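Local atomic coordinates of xylulose kinase (Bifidobacterium adolescentis ATCC 15703, PDB entry 3I8B), a protein that probably catalyses the ATP-dependent phosphorylation of D-xylulose to D-xylulose 5-phosphate, as a member of the FGGY family of carbohydrate kinases. Residues E107-A112 and I217-E222; V289-G294 and D413-I418; A299-E304 and A423-I428. All blocks are in the same frame, centred on the assembly; numbering follows the deposited sequence.

Interaction 1: residues E107-A112 and I217-E222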
loop_
_atom_site.group_PDB
_atom_site.type_symbol
_atom_site.label_atom_id
_atom_site.label_comp_id
_atom_site.label_asym_id
_atom_site.label_seq_id
_atom_site.Cartn_x
_atom_site.Cartn_y
_atom_site.Cartn_z
ATOM N N GLU A 107 -7.306 17.641 -13.464
ATOM C CA GLU A 107 -7.854 18.761 -14.235
ATOM C C GLU A 107 -8.853 18.256 -15.284
ATOM O O GLU A 107 -9.904 18.862 -15.509
ATOM C CB GLU A 107 -6.730 19.554 -14.897
ATOM C CG GLU A 107 -5.882 20.381 -13.919
ATOM C CD GLU A 107 -4.851 21.286 -14.611
ATOM O OE1 GLU A 107 -4.646 21.175 -15.839
ATOM O OE2 GLU A 107 -4.229 22.110 -13.918
ATOM N N LYS A 108 -8.533 17.126 -15.906
ATOM C CA LYS A 108 -9.393 16.572 -16.959
ATOM C C LYS A 108 -10.773 16.150 -16.454
ATOM O O LYS A 108 -11.797 16.457 -17.090
ATOM C CB LYS A 108 -8.707 15.405 -17.667
ATOM C CG LYS A 108 -9.501 14.834 -18.833
ATOM C CD LYS A 108 -9.454 15.760 -20.047
ATOM C CE LYS A 108 -10.209 15.127 -21.222
ATOM N NZ LYS A 108 -10.186 15.998 -22.428
ATOM N N LEU A 109 -10.810 15.452 -15.316
ATOM C CA LEU A 109 -12.088 15.059 -14.706
ATOM C C LEU A 109 -12.836 16.225 -14.056
ATOM O O LEU A 109 -14.064 16.201 -13.962
ATOM C CB LEU A 109 -11.920 13.938 -13.667
ATOM C CG LEU A 109 -12.453 12.518 -13.913
ATOM C CD1 LEU A 109 -12.745 11.800 -12.569
ATOM C CD2 LEU A 109 -13.698 12.508 -14.782
ATOM N N GLY A 110 -12.102 17.226 -13.582
ATOM C CA GLY A 110 -12.729 18.359 -12.924
ATOM C C GLY A 110 -13.269 19.379 -13.909
ATOM O O GLY A 110 -14.071 20.234 -13.538
ATOM N N ALA A 111 -12.840 19.279 -15.165
ATOM C CA ALA A 111 -13.167 20.277 -16.189
ATOM C C ALA A 111 -14.673 20.559 -16.347
ATOM O O ALA A 111 -15.094 21.714 -16.319
ATOM C CB ALA A 111 -12.555 19.895 -17.524
ATOM N N ALA A 112 -15.477 19.517 -16.525
ATOM C CA ALA A 112 -16.927 19.696 -16.644
ATOM C C ALA A 112 -17.475 20.542 -15.486
ATOM O O ALA A 112 -17.045 20.393 -14.341
ATOM C CB ALA A 112 -17.643 18.337 -16.723
ATOM N N ILE A 217 -9.230 4.575 -18.856
ATOM C CA ILE A 217 -8.061 4.142 -19.622
ATOM C C ILE A 217 -8.066 4.809 -21.011
ATOM O O ILE A 217 -7.083 5.426 -21.402
ATOM C CB ILE A 217 -7.982 2.601 -19.755
ATOM C CG1 ILE A 217 -7.788 1.957 -18.371
ATOM C CG2 ILE A 217 -6.855 2.219 -20.697
ATOM C CD1 ILE A 217 -7.896 0.420 -18.360
ATOM N N ALA A 218 -9.180 4.702 -21.732
ATOM C CA ALA A 218 -9.334 5.408 -23.005
ATOM C C ALA A 218 -8.932 6.869 -22.848
ATOM O O ALA A 218 -8.306 7.458 -23.728
ATOM C CB ALA A 218 -10.789 5.313 -23.516
HETATM N N MSE A 219 -9.300 7.452 -21.717
HETATM C CA MSE A 219 -9.061 8.872 -21.487
HETATM C C MSE A 219 -7.586 9.222 -21.620
HETATM O O MSE A 219 -7.240 10.291 -22.132
HETATM C CB MSE A 219 -9.593 9.285 -20.117
HETATM C CG MSE A 219 -9.017 10.582 -19.571
HETATM SE SE MSE A 219 -9.761 10.979 -17.788
HETATM C CE MSE A 219 -11.655 11.177 -18.253
ATOM N N VAL A 220 -6.711 8.325 -21.161
ATOM C CA VAL A 220 -5.270 8.595 -21.239
ATOM C C VAL A 220 -4.623 8.123 -22.541
ATOM O O VAL A 220 -3.556 8.609 -22.913
ATOM C CB VAL A 220 -4.496 8.046 -20.010
ATOM C CG1 VAL A 220 -5.196 8.472 -18.724
ATOM C CG2 VAL A 220 -4.347 6.514 -20.081
ATOM N N LEU A 221 -5.269 7.178 -23.226
ATOM C CA LEU A 221 -4.787 6.684 -24.516
ATOM C C LEU A 221 -5.063 7.685 -25.644
ATOM O O LEU A 221 -4.430 7.644 -26.703
ATOM C CB LEU A 221 -5.442 5.342 -24.859
ATOM C CG LEU A 221 -5.034 4.156 -23.976
ATOM C CD1 LEU A 221 -5.752 2.864 -24.375
ATOM C CD2 LEU A 221 -3.498 3.956 -23.964
ATOM N N GLU A 222 -6.026 8.565 -25.408
ATOM C CA GLU A 222 -6.471 9.517 -26.423
ATOM C C GLU A 222 -5.318 10.337 -26.979
ATOM O O GLU A 222 -5.278 10.616 -28.180
ATOM C CB GLU A 222 -7.544 10.437 -25.829
ATOM C CG GLU A 222 -8.236 11.386 -26.793
ATOM C CD GLU A 222 -9.611 11.786 -26.273
ATOM O OE1 GLU A 222 -10.510 10.913 -26.196
ATOM O OE2 GLU A 222 -9.786 12.958 -25.915
#
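K108 and M219, a selenomethionine, touch through flexible chains and not through flat faces; the one flat side-chain group the contact has within its segments is the carboxylate of E222, which lies beyond the far end of K108. Its OE2 stands 4.6 Å from K108 NZ, too far for a salt bridge but near enough for the opposite charges probably to favour each other. The two chains that do touch run antiparallel past one another, the lysine presenting the flank of its aliphatic stem, with its CG 4.0 Å from SE of M219. A bend at the second torsion of K108 (chi2 74°) turns the rest of the chain aside, and its amino end reaches on toward the E222 carboxylate. M219 projects with CG opposite the backbone nitrogen, then bends at chi3 (-63°), swinging CE to within 4.2 Å of CD2 of L109. L109 also leans on W130 of helix 122-134, while V220 and L221 turn to helices 143-153 and 227-236. The example is one of sparse, apolar helix-helix packing at a protein surface, here joining the C-terminal end of helix 99-110 to helix 214-225 within the N-terminal domain of an FGGY kinase.

Interaction 2: residues V289-G294 and D413-I418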
loop_
_atom_site.group_PDB
_atom_site.type_symbol
_atom_site.label_atom_id
_atom_site.label_comp_id
_atom_site.label_asym_id
_atom_site.label_seq_id
_atom_site.Cartn_x
_atom_site.Cartn_y
_atom_site.Cartn_z
ATOM N N VAL A 289 -6.439 -0.470 13.055
ATOM C CA VAL A 289 -5.571 0.318 12.212
ATOM C C VAL A 289 -4.134 -0.035 12.545
ATOM O O VAL A 289 -3.815 -0.384 13.687
ATOM C CB VAL A 289 -5.795 1.827 12.396
ATOM C CG1 VAL A 289 -5.323 2.259 13.770
ATOM C CG2 VAL A 289 -5.069 2.603 11.294
ATOM N N SER A 290 -3.272 0.022 11.538
ATOM C CA SER A 290 -1.852 -0.139 11.761
ATOM C C SER A 290 -1.180 1.176 11.410
ATOM O O SER A 290 -1.558 1.833 10.438
ATOM C CB SER A 290 -1.290 -1.254 10.886
ATOM O OG SER A 290 -1.236 -0.854 9.527
ATOM N N ILE A 291 -0.191 1.555 12.210
ATOM C CA ILE A 291 0.652 2.686 11.889
ATOM C C ILE A 291 2.052 2.180 11.604
ATOM O O ILE A 291 2.744 1.683 12.494
ATOM C CB ILE A 291 0.707 3.688 13.052
ATOM C CG1 ILE A 291 -0.640 4.396 13.190
ATOM C CG2 ILE A 291 1.837 4.683 12.828
ATOM C CD1 ILE A 291 -0.902 4.938 14.566
ATOM N N SER A 292 2.464 2.276 10.351
ATOM C CA SER A 292 3.815 1.900 9.987
ATOM C C SER A 292 4.640 3.177 9.970
ATOM O O SER A 292 4.426 4.065 9.143
ATOM C CB SER A 292 3.832 1.221 8.623
ATOM O OG SER A 292 5.051 0.541 8.418
ATOM N N LEU A 293 5.574 3.272 10.901
ATOM C CA LEU A 293 6.329 4.499 11.092
ATOM C C LEU A 293 7.784 4.310 10.689
ATOM O O LEU A 293 8.602 3.878 11.494
ATOM C CB LEU A 293 6.246 4.921 12.556
ATOM C CG LEU A 293 6.435 6.385 12.946
ATOM C CD1 LEU A 293 5.516 7.305 12.132
ATOM C CD2 LEU A 293 6.160 6.530 14.435
ATOM N N GLY A 294 8.093 4.609 9.431
ATOM C CA GLY A 294 9.470 4.724 8.987
ATOM C C GLY A 294 9.779 6.216 8.944
ATOM O O GLY A 294 9.141 6.986 9.666
ATOM N N ASP A 413 -4.049 12.711 13.864
ATOM C CA ASP A 413 -4.816 13.431 12.859
ATOM C C ASP A 413 -5.273 12.469 11.767
ATOM O O ASP A 413 -6.401 12.536 11.318
ATOM C CB ASP A 413 -3.985 14.568 12.242
ATOM C CG ASP A 413 -4.837 15.775 11.869
ATOM O OD1 ASP A 413 -5.990 15.854 12.340
ATOM O OD2 ASP A 413 -4.357 16.652 11.119
ATOM N N CYS A 414 -4.390 11.569 11.350
ATOM C CA CYS A 414 -4.761 10.556 10.368
ATOM C C CYS A 414 -5.882 9.644 10.874
ATOM O O CYS A 414 -6.830 9.350 10.153
ATOM C CB CYS A 414 -3.538 9.731 9.966
ATOM S SG CYS A 414 -2.401 10.633 8.879
ATOM N N LEU A 415 -5.770 9.187 12.114
ATOM C CA LEU A 415 -6.812 8.339 12.692
ATOM C C LEU A 415 -8.167 9.065 12.697
ATOM O O LEU A 415 -9.203 8.481 12.367
ATOM C CB LEU A 415 -6.419 7.901 14.103
ATOM C CG LEU A 415 -5.534 6.659 14.272
ATOM C CD1 LEU A 415 -4.420 6.589 13.241
ATOM C CD2 LEU A 415 -4.976 6.590 15.702
ATOM N N GLU A 416 -8.153 10.352 13.047
ATOM C CA GLU A 416 -9.383 11.133 13.104
ATOM C C GLU A 416 -9.982 11.352 11.721
ATOM O O GLU A 416 -11.199 11.355 11.555
ATOM C CB GLU A 416 -9.119 12.479 13.773
ATOM C CG GLU A 416 -8.715 12.339 15.225
ATOM C CD GLU A 416 -9.739 11.563 16.016
ATOM O OE1 GLU A 416 -10.922 11.579 15.618
ATOM O OE2 GLU A 416 -9.366 10.934 17.028
ATOM N N LEU A 417 -9.122 11.550 10.728
ATOM C CA LEU A 417 -9.594 11.699 9.362
ATOM C C LEU A 417 -10.229 10.395 8.861
ATOM O O LEU A 417 -11.307 10.404 8.252
ATOM C CB LEU A 417 -8.442 12.105 8.465
ATOM C CG LEU A 417 -8.755 12.377 7.001
ATOM C CD1 LEU A 417 -9.783 13.479 6.863
ATOM C CD2 LEU A 417 -7.474 12.752 6.283
ATOM N N ILE A 418 -9.567 9.269 9.114
ATOM C CA ILE A 418 -10.129 7.976 8.713
ATOM C C ILE A 418 -11.467 7.733 9.406
ATOM O O ILE A 418 -12.444 7.367 8.762
ATOM C CB ILE A 418 -9.145 6.813 8.953
ATOM C CG1 ILE A 418 -7.979 6.929 7.966
ATOM C CG2 ILE A 418 -9.873 5.457 8.821
ATOM C CD1 ILE A 418 -6.808 5.985 8.215
#
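The side-chain torsions of L415 and I291 bring the two together. In L415 the CG lies opposite the carbonyl carbon (chi1 -85°), and a second torsion of 41°, one of the less common settings for leucine, directs CD1 at the strand. I291 answers with CG1 likewise opposite its carbonyl carbon and a nearly extended chi2 of 156°, which carries CD1 out from a backbone whose CB does not itself aim at the helix. The two side chains cross at about a right angle and touch through single methyls, CD1 of I291 to CD1 of L415, at 4.1 Å.

V289, two residues earlier on the same face of the strand, aims its side chain at the helix directly. Its CG1 comes within 4.4 Å of L415 CG, at the fork of the leucine, so one residue of the helix rests across two of the strand, against the branch point at one end and a terminal methyl at the other. All three side chains are buried and the interface is wholly apolar; S290, between V289 and I291, points the opposite way. In this C-terminal FGGY domain, with its actin-like ATPase sheet, alternate strand residues thus face helix 396-420.

Beyond the pair, L417 packs on the loop residues V314 and T376, while D413 is hydrogen-bonded to Y499 (OD1 to OH) and forms a salt bridge with R506, both of helix 496-506. Strand 288-293 runs between strand 297-301, antiparallel to it, and strand 427-431, parallel to it, and helix 396-420 lies across all three: L415 also touches I428, C414 reaches A299, and I418 reaches A301. C414 and I418 go on to strand 324-330 through A328, T330 and P326.

Interaction 3: residues A299-E304 and A423-I428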
loop_
_atom_site.group_PDB
_atom_site.type_symbol
_atom_site.label_atom_id
_atom_site.label_comp_id
_atom_site.label_asym_id
_atom_site.label_seq_id
_atom_site.Cartn_x
_atom_site.Cartn_y
_atom_site.Cartn_z
ATOM N N ALA A 299 -0.739 5.039 7.782
ATOM C CA ALA A 299 -1.838 4.598 8.634
ATOM C C ALA A 299 -2.908 3.885 7.796
ATOM O O ALA A 299 -3.549 4.498 6.946
ATOM C CB ALA A 299 -2.444 5.780 9.374
ATOM N N ALA A 300 -3.086 2.590 8.033
ATOM C CA ALA A 300 -4.026 1.795 7.263
ATOM C C ALA A 300 -5.022 1.133 8.205
ATOM O O ALA A 300 -4.636 0.416 9.134
ATOM C CB ALA A 300 -3.287 0.748 6.446
ATOM N N ALA A 301 -6.303 1.395 7.981
ATOM C CA ALA A 301 -7.345 0.808 8.810
ATOM C C ALA A 301 -8.203 -0.102 7.952
ATOM O O ALA A 301 -8.346 0.115 6.743
ATOM C CB ALA A 301 -8.210 1.904 9.451
ATOM N N ILE A 302 -8.773 -1.121 8.579
ATOM C CA ILE A 302 -9.734 -1.964 7.896
ATOM C C ILE A 302 -11.138 -1.456 8.166
ATOM O O ILE A 302 -11.554 -1.327 9.320
ATOM C CB ILE A 302 -9.588 -3.411 8.321
ATOM C CG1 ILE A 302 -8.157 -3.854 8.029
ATOM C CG2 ILE A 302 -10.598 -4.303 7.584
ATOM C CD1 ILE A 302 -7.668 -4.838 8.986
ATOM N N SER A 303 -11.854 -1.185 7.076
ATOM C CA SER A 303 -13.170 -0.565 7.102
ATOM C C SER A 303 -14.219 -1.522 6.532
ATOM O O SER A 303 -14.031 -2.110 5.464
ATOM C CB SER A 303 -13.135 0.733 6.281
ATOM O OG SER A 303 -14.425 1.294 6.124
ATOM N N GLU A 304 -15.329 -1.674 7.249
ATOM C CA GLU A 304 -16.427 -2.515 6.788
ATOM C C GLU A 304 -16.969 -2.031 5.432
ATOM O O GLU A 304 -17.216 -2.830 4.522
ATOM C CB GLU A 304 -17.543 -2.545 7.846
ATOM C CG GLU A 304 -18.746 -3.372 7.462
ATOM C CD GLU A 304 -18.457 -4.863 7.498
ATOM O OE1 GLU A 304 -17.450 -5.264 8.116
ATOM O OE2 GLU A 304 -19.234 -5.635 6.906
ATOM N N ALA A 423 -15.186 5.055 9.116
ATOM C CA ALA A 423 -14.508 3.832 9.566
ATOM C C ALA A 423 -14.090 3.881 11.042
ATOM O O ALA A 423 -13.150 4.586 11.397
ATOM C CB ALA A 423 -13.286 3.557 8.694
ATOM N N SER A 424 -14.781 3.130 11.897
ATOM C CA SER A 424 -14.394 3.033 13.304
ATOM C C SER A 424 -12.967 2.523 13.437
ATOM O O SER A 424 -12.532 1.661 12.674
ATOM C CB SER A 424 -15.318 2.073 14.069
ATOM O OG SER A 424 -16.638 2.578 14.174
ATOM N N ILE A 425 -12.252 3.039 14.428
ATOM C CA ILE A 425 -10.950 2.498 14.781
ATOM C C ILE A 425 -10.922 2.205 16.278
ATOM O O ILE A 425 -11.001 3.126 17.091
ATOM C CB ILE A 425 -9.821 3.476 14.426
ATOM C CG1 ILE A 425 -9.674 3.586 12.907
ATOM C CG2 ILE A 425 -8.508 3.015 15.045
ATOM C CD1 ILE A 425 -8.634 4.591 12.475
ATOM N N THR A 426 -10.798 0.923 16.634
ATOM C CA THR A 426 -10.946 0.493 18.026
ATOM C C THR A 426 -9.700 -0.191 18.602
ATOM O O THR A 426 -9.654 -0.534 19.781
ATOM C CB THR A 426 -12.182 -0.420 18.199
ATOM O OG1 THR A 426 -12.122 -1.509 17.265
ATOM C CG2 THR A 426 -13.462 0.373 17.967
ATOM N N ARG A 427 -8.691 -0.380 17.765
ATOM C CA ARG A 427 -7.417 -0.926 18.206
ATOM C C ARG A 427 -6.311 -0.450 17.273
ATOM O O ARG A 427 -6.505 -0.385 16.056
ATOM C CB ARG A 427 -7.469 -2.456 18.219
ATOM C CG ARG A 427 -6.209 -3.133 18.740
ATOM C CD ARG A 427 -6.430 -4.642 18.839
ATOM N NE ARG A 427 -6.437 -5.267 17.519
ATOM C CZ ARG A 427 -5.567 -6.192 17.122
ATOM N NH1 ARG A 427 -4.633 -6.631 17.959
ATOM N NH2 ARG A 427 -5.650 -6.697 15.896
ATOM N N ILE A 428 -5.156 -0.134 17.849
ATOM C CA ILE A 428 -4.017 0.409 17.105
ATOM C C ILE A 428 -2.821 -0.526 17.182
ATOM O O ILE A 428 -2.411 -0.917 18.274
ATOM C CB ILE A 428 -3.550 1.752 17.702
ATOM C CG1 ILE A 428 -4.726 2.708 17.889
ATOM C CG2 ILE A 428 -2.447 2.386 16.835
ATOM C CD1 ILE A 428 -4.335 4.012 18.575
HETATM O O HOH W 1 -13.183 0.733 10.341
#
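The ribonuclease H-like core of the actin-type ATPase superfamily supplies the frame for A301, S303, A423 and I425. In its C-terminal copy here, strands 288-293, 297-301 and 324-330 lie side by side and antiparallel; later in the chain helix 396-420 leads into strand 427-431, which runs parallel to the first. Strand 288-293 therefore separates strands 297-301 and 427-431 in the sheet. The present contact joins the outgoing end of strand 297-301 to the loop that leads from the helix into strand 427-431, on the helix-covered side of the sheet.

A301 offers its single methyl to the isoleucine chain of I425: CB stands 4.1 Å from CD1, with CG1 at the same range, so the methyl lies alongside the end of that chain. I425 reaches it because CG1 is set opposite the carbonyl carbon (chi1 -69°) and the chain then runs straight on. I418 of helix 396-420 adjoins both I425 and A423, and V289 lies against A301 from the intervening strand.

Further along, the backbones draw together, with 5.2 Å between the CA atoms of S303 and A423. The A423 methyl points at the serine and meets it at both side-chain atoms, A423 CB to S303 OG being 3.6 Å. A methyl can offer only van der Waals contact; the polar need of the S303 hydroxyl, turned away from its own backbone nitrogen (chi1 172°), is met by a hydrogen bond to N305 O.

A polar link between the two segments comes from a water molecule. It donates one hydrogen to I302 O at 2.8 Å and the other to S424 O at 2.6 Å, so two carbonyl oxygens, both acceptors, are bridged by the water.

How the interactions relate
Interaction 1 comes first along the chain and is complete before the others begin; it lies at the surface of the N-terminal domain, its centre about 31 Å from that of interaction 2 and about 33 Å from that of interaction 3. Interactions 2 and 3, centres about 9 Å apart, interleave in sequence within the C-terminal domain. Both reach the same sheet, and helix 396-420 and strand 427-431, consecutive in the chain, belong one to each contact. They also touch: S290 N probably bonds A300 O (2.8 Å), and V289 N probably bonds R427 O (3.0 Å). The helix-sheet core of the C-terminal domain is thus joined by contacts that touch, whereas interaction 1 pairs two N-terminal-domain helices far apart in sequence.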